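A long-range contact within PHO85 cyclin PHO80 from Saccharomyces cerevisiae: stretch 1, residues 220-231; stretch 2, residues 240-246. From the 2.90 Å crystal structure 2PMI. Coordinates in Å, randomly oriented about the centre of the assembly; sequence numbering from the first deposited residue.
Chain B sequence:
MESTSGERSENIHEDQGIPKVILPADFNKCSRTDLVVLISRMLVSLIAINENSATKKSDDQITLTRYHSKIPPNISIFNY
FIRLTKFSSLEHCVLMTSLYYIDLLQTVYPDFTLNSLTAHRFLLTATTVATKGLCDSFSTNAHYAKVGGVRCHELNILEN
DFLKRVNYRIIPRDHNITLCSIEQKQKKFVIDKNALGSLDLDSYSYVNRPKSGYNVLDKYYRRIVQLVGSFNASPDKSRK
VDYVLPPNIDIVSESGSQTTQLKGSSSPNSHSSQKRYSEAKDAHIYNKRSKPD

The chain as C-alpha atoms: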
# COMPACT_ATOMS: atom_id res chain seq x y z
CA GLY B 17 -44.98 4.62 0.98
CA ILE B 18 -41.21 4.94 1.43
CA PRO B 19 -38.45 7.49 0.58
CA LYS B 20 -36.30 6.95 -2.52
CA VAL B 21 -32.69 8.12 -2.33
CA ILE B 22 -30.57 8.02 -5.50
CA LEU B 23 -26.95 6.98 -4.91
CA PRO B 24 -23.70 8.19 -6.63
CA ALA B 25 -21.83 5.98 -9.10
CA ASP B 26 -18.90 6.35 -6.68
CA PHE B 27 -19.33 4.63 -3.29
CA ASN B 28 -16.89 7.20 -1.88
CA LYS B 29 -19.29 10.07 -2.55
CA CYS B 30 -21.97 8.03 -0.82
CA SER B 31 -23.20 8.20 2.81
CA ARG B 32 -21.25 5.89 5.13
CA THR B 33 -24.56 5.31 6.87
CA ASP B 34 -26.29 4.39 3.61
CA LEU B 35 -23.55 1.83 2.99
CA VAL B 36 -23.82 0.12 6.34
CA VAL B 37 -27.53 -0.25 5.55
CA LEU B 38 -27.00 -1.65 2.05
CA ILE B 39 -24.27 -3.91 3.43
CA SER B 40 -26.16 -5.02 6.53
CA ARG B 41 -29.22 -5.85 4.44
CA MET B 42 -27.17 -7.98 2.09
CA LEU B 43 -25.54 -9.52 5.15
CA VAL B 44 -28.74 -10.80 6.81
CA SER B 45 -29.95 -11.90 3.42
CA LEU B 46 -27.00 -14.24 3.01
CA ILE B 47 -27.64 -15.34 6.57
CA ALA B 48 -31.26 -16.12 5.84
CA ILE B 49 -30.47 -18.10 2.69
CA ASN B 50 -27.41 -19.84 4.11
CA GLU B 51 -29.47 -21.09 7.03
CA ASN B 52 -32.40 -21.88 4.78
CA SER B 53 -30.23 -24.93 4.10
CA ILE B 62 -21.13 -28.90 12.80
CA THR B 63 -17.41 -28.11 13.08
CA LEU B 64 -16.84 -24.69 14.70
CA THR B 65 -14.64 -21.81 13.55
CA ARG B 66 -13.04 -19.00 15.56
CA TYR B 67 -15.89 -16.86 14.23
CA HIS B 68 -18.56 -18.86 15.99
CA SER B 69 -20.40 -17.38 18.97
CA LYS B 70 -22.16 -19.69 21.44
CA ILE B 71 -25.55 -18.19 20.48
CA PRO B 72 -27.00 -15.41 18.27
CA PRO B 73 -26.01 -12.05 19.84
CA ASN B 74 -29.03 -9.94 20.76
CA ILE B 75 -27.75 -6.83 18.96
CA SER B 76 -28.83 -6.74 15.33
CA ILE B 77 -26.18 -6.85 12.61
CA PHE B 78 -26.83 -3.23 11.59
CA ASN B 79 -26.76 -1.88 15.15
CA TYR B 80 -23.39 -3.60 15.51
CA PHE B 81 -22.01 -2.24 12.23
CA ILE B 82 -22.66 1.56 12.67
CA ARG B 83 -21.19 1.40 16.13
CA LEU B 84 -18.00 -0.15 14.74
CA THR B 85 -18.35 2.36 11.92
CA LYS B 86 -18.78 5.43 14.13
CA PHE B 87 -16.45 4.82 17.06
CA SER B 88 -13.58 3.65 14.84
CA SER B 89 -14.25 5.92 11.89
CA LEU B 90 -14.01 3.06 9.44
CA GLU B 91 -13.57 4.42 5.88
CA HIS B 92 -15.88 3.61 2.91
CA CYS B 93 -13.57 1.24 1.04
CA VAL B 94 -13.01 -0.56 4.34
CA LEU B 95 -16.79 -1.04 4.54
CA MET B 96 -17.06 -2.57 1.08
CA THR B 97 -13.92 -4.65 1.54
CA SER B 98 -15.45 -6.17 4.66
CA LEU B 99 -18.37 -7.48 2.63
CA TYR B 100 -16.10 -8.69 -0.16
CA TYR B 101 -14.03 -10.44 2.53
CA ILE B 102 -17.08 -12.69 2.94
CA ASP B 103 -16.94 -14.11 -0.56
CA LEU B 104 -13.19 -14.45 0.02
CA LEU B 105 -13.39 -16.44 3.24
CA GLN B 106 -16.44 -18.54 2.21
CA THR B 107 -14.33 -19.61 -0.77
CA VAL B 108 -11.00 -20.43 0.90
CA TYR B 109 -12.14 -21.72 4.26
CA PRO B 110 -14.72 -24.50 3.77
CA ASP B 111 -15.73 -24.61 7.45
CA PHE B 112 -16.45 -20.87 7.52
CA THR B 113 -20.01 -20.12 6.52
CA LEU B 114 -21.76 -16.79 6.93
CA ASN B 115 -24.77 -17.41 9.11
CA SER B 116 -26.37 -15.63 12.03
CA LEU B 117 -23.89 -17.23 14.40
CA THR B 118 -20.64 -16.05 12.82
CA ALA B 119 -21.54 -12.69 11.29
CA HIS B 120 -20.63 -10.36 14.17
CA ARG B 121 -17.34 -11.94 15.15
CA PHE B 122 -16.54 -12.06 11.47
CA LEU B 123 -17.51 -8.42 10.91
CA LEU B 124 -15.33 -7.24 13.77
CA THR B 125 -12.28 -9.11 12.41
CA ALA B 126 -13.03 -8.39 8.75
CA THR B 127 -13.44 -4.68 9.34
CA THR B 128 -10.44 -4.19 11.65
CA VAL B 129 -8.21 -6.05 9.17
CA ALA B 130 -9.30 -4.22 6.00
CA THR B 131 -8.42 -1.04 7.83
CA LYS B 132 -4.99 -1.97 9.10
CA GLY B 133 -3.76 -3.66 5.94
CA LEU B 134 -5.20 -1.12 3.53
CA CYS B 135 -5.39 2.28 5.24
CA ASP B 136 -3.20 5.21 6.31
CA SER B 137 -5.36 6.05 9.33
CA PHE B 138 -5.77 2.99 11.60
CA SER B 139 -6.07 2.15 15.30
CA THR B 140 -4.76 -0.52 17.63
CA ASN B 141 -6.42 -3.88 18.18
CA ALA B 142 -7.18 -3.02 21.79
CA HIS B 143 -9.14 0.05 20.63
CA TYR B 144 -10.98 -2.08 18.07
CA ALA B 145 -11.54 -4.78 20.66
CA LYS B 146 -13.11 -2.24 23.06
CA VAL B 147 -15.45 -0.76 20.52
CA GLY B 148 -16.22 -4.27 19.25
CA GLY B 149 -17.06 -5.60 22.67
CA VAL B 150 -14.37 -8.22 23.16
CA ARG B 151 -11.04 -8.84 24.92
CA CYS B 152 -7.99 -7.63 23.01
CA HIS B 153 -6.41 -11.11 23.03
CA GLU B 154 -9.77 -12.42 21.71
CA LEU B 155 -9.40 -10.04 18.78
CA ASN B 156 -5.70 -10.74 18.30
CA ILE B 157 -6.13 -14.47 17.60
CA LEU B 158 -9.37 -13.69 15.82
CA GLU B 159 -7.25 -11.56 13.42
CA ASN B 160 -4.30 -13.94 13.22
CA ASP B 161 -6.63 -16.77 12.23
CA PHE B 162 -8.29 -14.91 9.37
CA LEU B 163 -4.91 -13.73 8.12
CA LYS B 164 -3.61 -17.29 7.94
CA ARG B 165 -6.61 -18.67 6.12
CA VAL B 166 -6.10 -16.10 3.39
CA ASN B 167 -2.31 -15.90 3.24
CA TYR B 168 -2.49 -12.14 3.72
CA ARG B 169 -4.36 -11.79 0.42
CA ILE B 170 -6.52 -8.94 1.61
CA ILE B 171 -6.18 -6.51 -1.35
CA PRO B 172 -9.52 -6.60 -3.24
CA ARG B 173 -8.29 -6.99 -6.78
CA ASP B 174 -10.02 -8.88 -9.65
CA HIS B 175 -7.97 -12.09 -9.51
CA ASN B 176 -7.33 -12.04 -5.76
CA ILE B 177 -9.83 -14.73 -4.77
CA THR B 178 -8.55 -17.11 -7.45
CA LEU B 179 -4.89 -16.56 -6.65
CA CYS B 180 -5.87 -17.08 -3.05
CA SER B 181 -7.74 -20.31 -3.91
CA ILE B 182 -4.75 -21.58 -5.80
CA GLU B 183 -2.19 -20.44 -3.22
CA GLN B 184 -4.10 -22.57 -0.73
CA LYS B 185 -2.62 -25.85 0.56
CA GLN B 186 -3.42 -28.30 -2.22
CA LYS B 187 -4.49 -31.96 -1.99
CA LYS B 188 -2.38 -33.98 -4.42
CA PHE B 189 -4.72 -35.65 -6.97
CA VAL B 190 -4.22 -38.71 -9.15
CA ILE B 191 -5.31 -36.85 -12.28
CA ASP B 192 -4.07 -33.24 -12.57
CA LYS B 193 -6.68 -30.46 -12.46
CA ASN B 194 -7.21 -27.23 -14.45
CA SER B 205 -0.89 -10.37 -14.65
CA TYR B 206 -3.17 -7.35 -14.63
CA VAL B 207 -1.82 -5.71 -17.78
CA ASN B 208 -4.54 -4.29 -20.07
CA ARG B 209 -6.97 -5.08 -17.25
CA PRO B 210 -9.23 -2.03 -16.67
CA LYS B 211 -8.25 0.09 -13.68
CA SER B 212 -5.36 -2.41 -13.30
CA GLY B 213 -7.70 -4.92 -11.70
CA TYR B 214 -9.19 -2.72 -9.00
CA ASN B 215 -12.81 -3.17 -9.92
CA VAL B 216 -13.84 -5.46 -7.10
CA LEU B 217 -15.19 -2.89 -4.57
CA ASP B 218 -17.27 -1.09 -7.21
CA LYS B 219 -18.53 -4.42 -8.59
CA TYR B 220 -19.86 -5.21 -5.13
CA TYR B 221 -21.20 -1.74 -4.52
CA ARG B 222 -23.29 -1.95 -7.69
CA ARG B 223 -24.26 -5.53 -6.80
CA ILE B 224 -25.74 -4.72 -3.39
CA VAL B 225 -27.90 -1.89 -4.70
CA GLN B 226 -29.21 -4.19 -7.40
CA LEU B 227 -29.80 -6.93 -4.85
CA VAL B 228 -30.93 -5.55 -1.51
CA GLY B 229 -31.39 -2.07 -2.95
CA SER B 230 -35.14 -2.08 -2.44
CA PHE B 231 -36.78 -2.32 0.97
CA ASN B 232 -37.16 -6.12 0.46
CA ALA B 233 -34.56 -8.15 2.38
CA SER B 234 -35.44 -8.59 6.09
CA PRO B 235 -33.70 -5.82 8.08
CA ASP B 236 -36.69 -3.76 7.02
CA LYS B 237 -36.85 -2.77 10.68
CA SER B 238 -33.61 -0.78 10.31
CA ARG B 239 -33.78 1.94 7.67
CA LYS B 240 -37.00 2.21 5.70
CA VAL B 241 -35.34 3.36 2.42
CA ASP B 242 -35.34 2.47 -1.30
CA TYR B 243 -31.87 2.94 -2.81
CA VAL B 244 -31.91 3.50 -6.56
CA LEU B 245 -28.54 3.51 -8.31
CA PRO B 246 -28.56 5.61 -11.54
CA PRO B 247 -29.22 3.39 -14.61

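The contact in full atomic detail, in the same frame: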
# COMPACT_ATOMS: atom_id res chain seq x y z
N TYR B 220 -19.00 -4.87 -6.26
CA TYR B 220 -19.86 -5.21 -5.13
C TYR B 220 -20.84 -4.10 -4.80
O TYR B 220 -22.02 -4.35 -4.51
CB TYR B 220 -19.04 -5.52 -3.90
CG TYR B 220 -18.42 -6.88 -3.92
CD1 TYR B 220 -18.70 -7.81 -2.92
CD2 TYR B 220 -17.52 -7.24 -4.91
CE1 TYR B 220 -18.11 -9.05 -2.91
CE2 TYR B 220 -16.92 -8.49 -4.91
CZ TYR B 220 -17.22 -9.39 -3.91
OH TYR B 220 -16.61 -10.62 -3.90
N TYR B 221 -20.34 -2.86 -4.83
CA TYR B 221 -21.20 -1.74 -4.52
C TYR B 221 -22.42 -1.85 -5.42
O TYR B 221 -23.54 -1.97 -4.94
CB TYR B 221 -20.44 -0.43 -4.76
CG TYR B 221 -21.29 0.82 -4.70
CD1 TYR B 221 -22.12 1.06 -3.60
CD2 TYR B 221 -21.27 1.75 -5.74
CE1 TYR B 221 -22.91 2.20 -3.55
CE2 TYR B 221 -22.05 2.89 -5.70
CZ TYR B 221 -22.87 3.11 -4.60
OH TYR B 221 -23.63 4.26 -4.56
N ARG B 222 -22.19 -1.83 -6.73
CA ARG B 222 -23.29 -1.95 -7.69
C ARG B 222 -24.18 -3.16 -7.35
O ARG B 222 -25.40 -3.05 -7.27
CB ARG B 222 -22.76 -2.08 -9.12
CG ARG B 222 -22.26 -0.77 -9.70
CD ARG B 222 -21.82 -0.93 -11.15
NE ARG B 222 -20.69 -1.85 -11.28
CZ ARG B 222 -19.49 -1.66 -10.71
NH1 ARG B 222 -19.26 -0.59 -9.96
NH2 ARG B 222 -18.53 -2.56 -10.89
N ARG B 223 -23.54 -4.31 -7.13
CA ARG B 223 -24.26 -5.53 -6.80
C ARG B 223 -25.26 -5.41 -5.65
O ARG B 223 -26.40 -5.86 -5.76
CB ARG B 223 -23.27 -6.64 -6.48
CG ARG B 223 -23.89 -8.04 -6.53
CD ARG B 223 -24.06 -8.52 -7.97
NE ARG B 223 -24.57 -9.88 -8.01
CZ ARG B 223 -25.83 -10.22 -7.76
NH1 ARG B 223 -26.72 -9.28 -7.46
NH2 ARG B 223 -26.19 -11.49 -7.79
N ILE B 224 -24.83 -4.83 -4.53
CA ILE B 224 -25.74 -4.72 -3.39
C ILE B 224 -26.97 -3.84 -3.65
O ILE B 224 -28.08 -4.14 -3.19
CB ILE B 224 -25.00 -4.23 -2.12
CG1 ILE B 224 -24.51 -2.79 -2.30
CG2 ILE B 224 -23.82 -5.14 -1.82
CD1 ILE B 224 -23.86 -2.20 -1.07
N VAL B 225 -26.78 -2.77 -4.40
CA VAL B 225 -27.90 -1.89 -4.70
C VAL B 225 -28.88 -2.63 -5.60
O VAL B 225 -30.09 -2.46 -5.49
CB VAL B 225 -27.43 -0.61 -5.39
CG1 VAL B 225 -28.63 0.29 -5.70
CG2 VAL B 225 -26.43 0.11 -4.51
N GLN B 226 -28.35 -3.44 -6.50
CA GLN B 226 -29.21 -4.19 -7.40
C GLN B 226 -29.92 -5.29 -6.61
O GLN B 226 -31.08 -5.60 -6.87
CB GLN B 226 -28.39 -4.82 -8.53
CG GLN B 226 -29.24 -5.57 -9.53
CD GLN B 226 -28.41 -6.36 -10.53
OE1 GLN B 226 -27.73 -7.33 -10.17
NE2 GLN B 226 -28.47 -5.94 -11.80
N LEU B 227 -29.22 -5.86 -5.63
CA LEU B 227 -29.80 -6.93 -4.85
C LEU B 227 -30.74 -6.48 -3.75
O LEU B 227 -31.96 -6.60 -3.89
CB LEU B 227 -28.70 -7.81 -4.23
CG LEU B 227 -28.22 -9.03 -5.03
CD1 LEU B 227 -27.28 -9.88 -4.18
CD2 LEU B 227 -29.42 -9.85 -5.47
N VAL B 228 -30.17 -5.99 -2.66
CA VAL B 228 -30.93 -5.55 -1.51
C VAL B 228 -31.21 -4.05 -1.56
O VAL B 228 -31.48 -3.42 -0.53
CB VAL B 228 -30.17 -5.87 -0.21
CG1 VAL B 228 -30.00 -7.38 -0.07
CG2 VAL B 228 -28.79 -5.19 -0.21
N GLY B 229 -31.14 -3.50 -2.77
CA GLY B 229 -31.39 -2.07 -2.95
C GLY B 229 -32.76 -1.64 -2.48
O GLY B 229 -32.91 -0.62 -1.80
N SER B 230 -33.78 -2.40 -2.85
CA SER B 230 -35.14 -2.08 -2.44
C SER B 230 -35.33 -2.48 -0.99
O SER B 230 -34.49 -3.19 -0.41
CB SER B 230 -36.16 -2.82 -3.30
OG SER B 230 -35.96 -2.52 -4.66
N PHE B 231 -36.43 -2.04 -0.41
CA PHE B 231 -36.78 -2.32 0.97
C PHE B 231 -37.37 -3.75 1.08
O PHE B 231 -38.40 -3.95 1.72
CB PHE B 231 -37.79 -1.26 1.42
CG PHE B 231 -38.12 -1.29 2.87
CD1 PHE B 231 -39.45 -1.26 3.29
CD2 PHE B 231 -37.12 -1.32 3.83
CE1 PHE B 231 -39.78 -1.24 4.65
CE2 PHE B 231 -37.43 -1.30 5.20
CZ PHE B 231 -38.76 -1.26 5.61
N LYS B 240 -35.94 2.36 6.68
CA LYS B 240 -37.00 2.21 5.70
C LYS B 240 -36.66 3.09 4.48
O LYS B 240 -37.18 4.19 4.34
CB LYS B 240 -38.33 2.64 6.32
CG LYS B 240 -39.55 1.89 5.79
CD LYS B 240 -40.85 2.42 6.37
CE LYS B 240 -42.06 1.71 5.78
NZ LYS B 240 -43.34 2.42 6.09
N VAL B 241 -35.77 2.60 3.61
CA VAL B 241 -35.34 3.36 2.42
C VAL B 241 -35.21 2.52 1.14
O VAL B 241 -34.88 1.33 1.20
CB VAL B 241 -33.96 4.04 2.65
CG1 VAL B 241 -33.91 5.35 1.90
CG2 VAL B 241 -33.69 4.24 4.14
N ASP B 242 -35.44 3.14 -0.01
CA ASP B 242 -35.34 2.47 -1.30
C ASP B 242 -34.17 3.07 -2.08
O ASP B 242 -34.32 4.15 -2.67
CB ASP B 242 -36.61 2.67 -2.14
CG ASP B 242 -37.72 1.71 -1.77
OD1 ASP B 242 -37.40 0.58 -1.33
OD2 ASP B 242 -38.90 2.06 -1.95
N TYR B 243 -33.02 2.40 -2.10
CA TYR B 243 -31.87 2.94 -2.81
C TYR B 243 -31.85 2.60 -4.29
O TYR B 243 -31.74 1.44 -4.66
CB TYR B 243 -30.56 2.48 -2.19
CG TYR B 243 -30.38 2.92 -0.76
CD1 TYR B 243 -30.94 2.19 0.29
CD2 TYR B 243 -29.63 4.06 -0.45
CE1 TYR B 243 -30.76 2.58 1.61
CE2 TYR B 243 -29.44 4.46 0.87
CZ TYR B 243 -30.01 3.71 1.89
OH TYR B 243 -29.82 4.10 3.20
N VAL B 244 -31.92 3.64 -5.11
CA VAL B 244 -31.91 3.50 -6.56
C VAL B 244 -30.58 4.00 -7.12
O VAL B 244 -30.24 5.18 -6.98
CB VAL B 244 -33.03 4.35 -7.20
CG1 VAL B 244 -32.97 4.24 -8.73
CG2 VAL B 244 -34.39 3.91 -6.67
N LEU B 245 -29.82 3.11 -7.75
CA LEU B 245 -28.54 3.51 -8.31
C LEU B 245 -28.73 3.84 -9.78
O LEU B 245 -29.13 2.99 -10.56
CB LEU B 245 -27.51 2.39 -8.12
CG LEU B 245 -26.08 2.54 -8.64
CD1 LEU B 245 -25.44 3.82 -8.13
CD2 LEU B 245 -25.26 1.35 -8.18
N PRO B 246 -28.44 5.09 -10.17
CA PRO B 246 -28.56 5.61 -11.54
C PRO B 246 -28.33 4.53 -12.59
O PRO B 246 -27.30 3.85 -12.58
CB PRO B 246 -27.49 6.68 -11.57
CG PRO B 246 -27.65 7.29 -10.22
CD PRO B 246 -27.78 6.09 -9.31

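An extended segment can pack on a helix and the loop that follows it without forming a regular strand, as this contact in the cyclin PHO80 illustrates. Residues 240-246 form no regular strand, yet they run past the helix and its exit, burying 499 Å² in total. Leu-245 gives the largest share. Its side chain points toward the helix and meets Val-225 and, about a turn earlier, Tyr-221 and Arg-222: CB of Leu-245 lies 3.4 Å from CG1 of Val-225, CD2 lies 3.9 Å from CA of Arg-222, and CD1 lies 4.0 Å from OH of Tyr-221. These contacts are apolar packing, apart from the tyrosine oxygen, which is hydrogen-bonded elsewhere in the structure.

Phe-231 anchors the other end. Its ring takes Lys-240 over one face, with CZ of Phe-231 3.3 Å from CG of Lys-240, and CA of Lys-240 makes an off-centre CH-pi contact; the lysine's charged end leads away. The backbone of Phe-231 is fixed as well: its N donates to OD1 of Asp-242 at 2.9 Å.

Between these anchors, Tyr-243 N donates to Gly-229 O at 3.0 Å, the one backbone-to-backbone hydrogen bond across the contact. Against the helix the contact is packing alone, without a hydrogen bond; beyond it, at Gly-229 and Phe-231, two hydrogen bonds join the packing of the Phe-231 ring on Lys-240.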